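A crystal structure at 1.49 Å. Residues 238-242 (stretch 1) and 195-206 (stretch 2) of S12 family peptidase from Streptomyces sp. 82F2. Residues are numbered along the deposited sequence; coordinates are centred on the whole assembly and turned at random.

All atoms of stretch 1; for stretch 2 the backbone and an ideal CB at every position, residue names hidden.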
# COMPACT_ATOMS: atom_id res chain seq x y z
N GLY A 238 5.68 -0.61 1.89
CA GLY A 238 5.20 0.76 1.79
C GLY A 238 6.08 1.91 1.32
O GLY A 238 5.68 3.05 1.55
N GLU A 239 7.20 1.66 0.65
CA GLU A 239 8.15 2.75 0.37
C GLU A 239 7.88 3.60 -0.87
O GLU A 239 8.55 4.63 -1.04
CB GLU A 239 9.56 2.17 0.18
CG GLU A 239 9.77 1.32 -1.06
CD GLU A 239 11.24 1.08 -1.30
OE1 GLU A 239 11.91 2.05 -1.66
OE2 GLU A 239 11.68 -0.08 -1.13
N MET A 240 7.00 3.17 -1.77
CA MET A 240 6.96 3.81 -3.10
C MET A 240 6.43 5.25 -3.11
O MET A 240 5.68 5.65 -2.23
CB MET A 240 6.20 2.93 -4.09
CG MET A 240 6.98 1.66 -4.40
SD MET A 240 6.13 0.51 -5.48
CE MET A 240 5.98 1.52 -6.96
N ILE A 241 6.85 6.00 -4.12
CA ILE A 241 6.37 7.35 -4.38
C ILE A 241 5.72 7.34 -5.75
O ILE A 241 6.23 6.71 -6.66
CB ILE A 241 7.52 8.38 -4.34
CG1 ILE A 241 8.20 8.34 -2.96
CG2 ILE A 241 7.01 9.79 -4.66
CD1 ILE A 241 9.53 9.14 -2.88
N SER A 242 4.58 8.02 -5.89
CA SER A 242 3.89 8.07 -7.18
C SER A 242 3.05 9.35 -7.24
O SER A 242 3.15 10.22 -6.41
CB SER A 242 3.05 6.81 -7.39
OG SER A 242 2.60 6.70 -8.73
N UNK A 195 6.74 7.49 -10.84
CA UNK A 195 6.72 6.42 -9.84
C UNK A 195 8.12 5.89 -9.56
O UNK A 195 8.85 5.53 -10.50
CB UNK A 195 5.82 5.28 -10.30
N UNK A 196 8.49 5.86 -8.28
CA UNK A 196 9.83 5.46 -7.89
C UNK A 196 9.82 4.57 -6.64
O UNK A 196 8.85 4.54 -5.86
CB UNK A 196 10.69 6.70 -7.65
N UNK A 197 10.90 3.80 -6.52
CA UNK A 197 11.17 2.95 -5.37
C UNK A 197 12.43 3.55 -4.76
O UNK A 197 13.55 3.27 -5.20
CB UNK A 197 11.34 1.48 -5.74
N UNK A 198 12.26 4.46 -3.79
CA UNK A 198 13.39 5.28 -3.34
C UNK A 198 14.47 4.58 -2.52
O UNK A 198 15.59 5.08 -2.41
CB UNK A 198 12.84 6.44 -2.51
N UNK A 199 14.17 3.43 -1.93
CA UNK A 199 15.18 2.71 -1.16
C UNK A 199 15.42 3.40 0.16
O UNK A 199 14.54 3.41 1.02
CB UNK A 199 16.49 2.60 -1.94
N UNK A 200 16.61 3.95 0.35
CA UNK A 200 16.88 4.74 1.56
C UNK A 200 16.87 6.25 1.30
O UNK A 200 17.11 7.05 2.20
CB UNK A 200 18.23 4.34 2.15
N UNK A 201 16.58 6.64 0.07
CA UNK A 201 16.58 8.06 -0.28
C UNK A 201 15.42 8.80 0.38
O UNK A 201 14.28 8.32 0.33
CB UNK A 201 16.51 8.23 -1.80
N UNK A 202 15.71 9.96 0.98
CA UNK A 202 14.72 10.67 1.78
C UNK A 202 14.04 11.84 1.09
O UNK A 202 13.03 12.32 1.58
CB UNK A 202 15.39 11.18 3.06
N UNK A 203 14.58 12.30 -0.02
CA UNK A 203 14.04 13.49 -0.68
C UNK A 203 12.76 13.19 -1.42
O UNK A 203 12.49 12.04 -1.80
CB UNK A 203 15.07 14.08 -1.65
N UNK A 204 11.96 14.23 -1.61
CA UNK A 204 10.73 14.16 -2.42
C UNK A 204 10.95 14.77 -3.79
O UNK A 204 11.56 15.83 -3.89
CB UNK A 204 9.57 14.87 -1.71
N UNK A 205 10.46 14.12 -4.85
CA UNK A 205 10.53 14.70 -6.20
C UNK A 205 9.53 15.82 -6.35
O UNK A 205 8.62 15.99 -5.53
CB UNK A 205 10.28 13.63 -7.27
N UNK A 206 9.71 16.60 -7.41
CA UNK A 206 8.75 17.60 -7.81
C UNK A 206 7.80 17.03 -8.85
O UNK A 206 8.16 16.09 -9.56
CB UNK A 206 9.46 18.84 -8.35

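Stretch 2 meets stretch 1 through a single antiparallel bridge, then turns at the carboxylate of Glu 239 and returns to Ile 241 near its end. At position 195 the CA-to-CB bond points sideways, and the ideal CB lies 3.9 Å from Ser 242 OG and 5.0 Å from Met 240 CE. A hydroxyl and a methyl are thus both on offer, so a small polar residue, or a branched one with a methyl of its own, would suit. The residue is Thr 195, and it uses both: Ser 242 OG donates a hydrogen bond to Thr 195 OG1 (2.8 Å), while Thr 195 CG2 packs against Met 240 CE at 3.5 Å. Its backbone adds a CA-H...O contact, Thr 195 CA to Ile 241 O, 3.2 Å.

Position 196 is fixed by its main chain. Its N donates to Ile 241 O (2.9 Å) and its O accepts from Ile 241 N (3.0 Å), the reciprocal pair of an antiparallel bridge. The extended phi/psi of -139/157 favours beta-branched residues, but the sideways CB, 4.6 Å from Ile 241 O, demands little, and many side chains would fit. Thr 196 is found, with chi1 in p and OG1 3.6 Å from Ile 241 CB, a contact without a hydrogen bond.

At 197 the ideal CB is 4.2 Å from Glu 239 OE1 and 4.6 Å from Met 240 CG. The methionine invites a modest aliphatic group, although a donor to the carboxylate could also be imagined. The deposited Val 197 takes the apolar option: CG2 meets Met 240 CG at 4.2 Å, and CG1 lies 3.3 Å from Glu 239 OE1.

Position 198, at phi -72, allows proline; its CB is 4.3 Å from Ile 241 CD1, so a compact apolar side chain is expected. The residue is Pro 198. Its N lies 3.2 Å from Glu 239 OE1 but, as a proline nitrogen, has no hydrogen to share, so the closeness is not a hydrogen bond. Its CG packs on Ile 241 CD1 at 4.0 Å.

At 199 the backbone angles of 74/-113 by themselves favour glycine, and CB would point away from stretch 1. Gly 199 occupies this place in a type II' turn, closed by a hydrogen bond from the N of 201 to Pro 198 O (3.1 Å). Gly 199 N donates to Glu 239 OE1 at 2.7 Å, anchoring the turn to the carboxylate.

Positions 200, 201, 202 and 203 offer their side chains no contact with stretch 1, leaving the choice wide; Thr 200, Arg 201, Ser 202 and Ala 203 fill them.

At 204 nothing of stretch 1 lies within 5.5 Å of the ideal CB, so a side chain of medium or greater length is needed to reach the isoleucine. Met 204 does, its SD coming to 4.2 Å from Ile 241 CD1. Position 205 points toward stretch 1 with phi -74, compatible with proline or a medium apolar residue; Pro 205 CG touches Ile 241 CG2 at 4.0 Å. Position 206 is out of reach and undetermined; it is Glu 206.

Stretch 2 (195-206) TTVPGTRSAMPE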
# COMPACT_ATOMS: atom_id res chain seq x y z
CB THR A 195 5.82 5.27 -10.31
OG1 THR A 195 4.51 5.79 -10.55
CG2 THR A 195 5.69 4.20 -9.26
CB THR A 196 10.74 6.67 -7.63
OG1 THR A 196 10.17 7.47 -6.60
CG2 THR A 196 10.91 7.52 -8.88
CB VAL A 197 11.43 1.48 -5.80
CG1 VAL A 197 11.53 0.58 -4.61
CG2 VAL A 197 10.34 1.00 -6.75
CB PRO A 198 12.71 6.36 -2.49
CG PRO A 198 11.42 5.74 -2.05
CD PRO A 198 10.98 4.88 -3.19
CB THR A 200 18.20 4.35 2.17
OG1 THR A 200 19.16 4.53 1.17
CG2 THR A 200 18.22 2.89 2.57
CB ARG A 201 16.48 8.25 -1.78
CG ARG A 201 17.69 7.72 -2.53
CD ARG A 201 17.76 8.22 -3.96
NE ARG A 201 16.50 8.16 -4.69
CZ ARG A 201 16.09 7.13 -5.41
NH1 ARG A 201 16.83 6.02 -5.49
NH2 ARG A 201 14.91 7.20 -6.04
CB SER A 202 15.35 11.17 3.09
OG SER A 202 16.28 12.23 2.84
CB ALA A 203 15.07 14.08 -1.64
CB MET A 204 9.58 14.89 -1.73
CG MET A 204 9.08 14.20 -0.46
SD MET A 204 8.30 12.62 -0.78
CE MET A 204 6.86 13.04 -1.78
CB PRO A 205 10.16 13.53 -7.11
CG PRO A 205 9.22 12.69 -6.23
CD PRO A 205 9.78 12.81 -4.84
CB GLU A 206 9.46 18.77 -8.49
CG GLU A 206 10.49 19.45 -7.66
CD GLU A 206 9.93 20.05 -6.42
OE1 GLU A 206 10.57 19.89 -5.36
OE2 GLU A 206 8.85 20.68 -6.50
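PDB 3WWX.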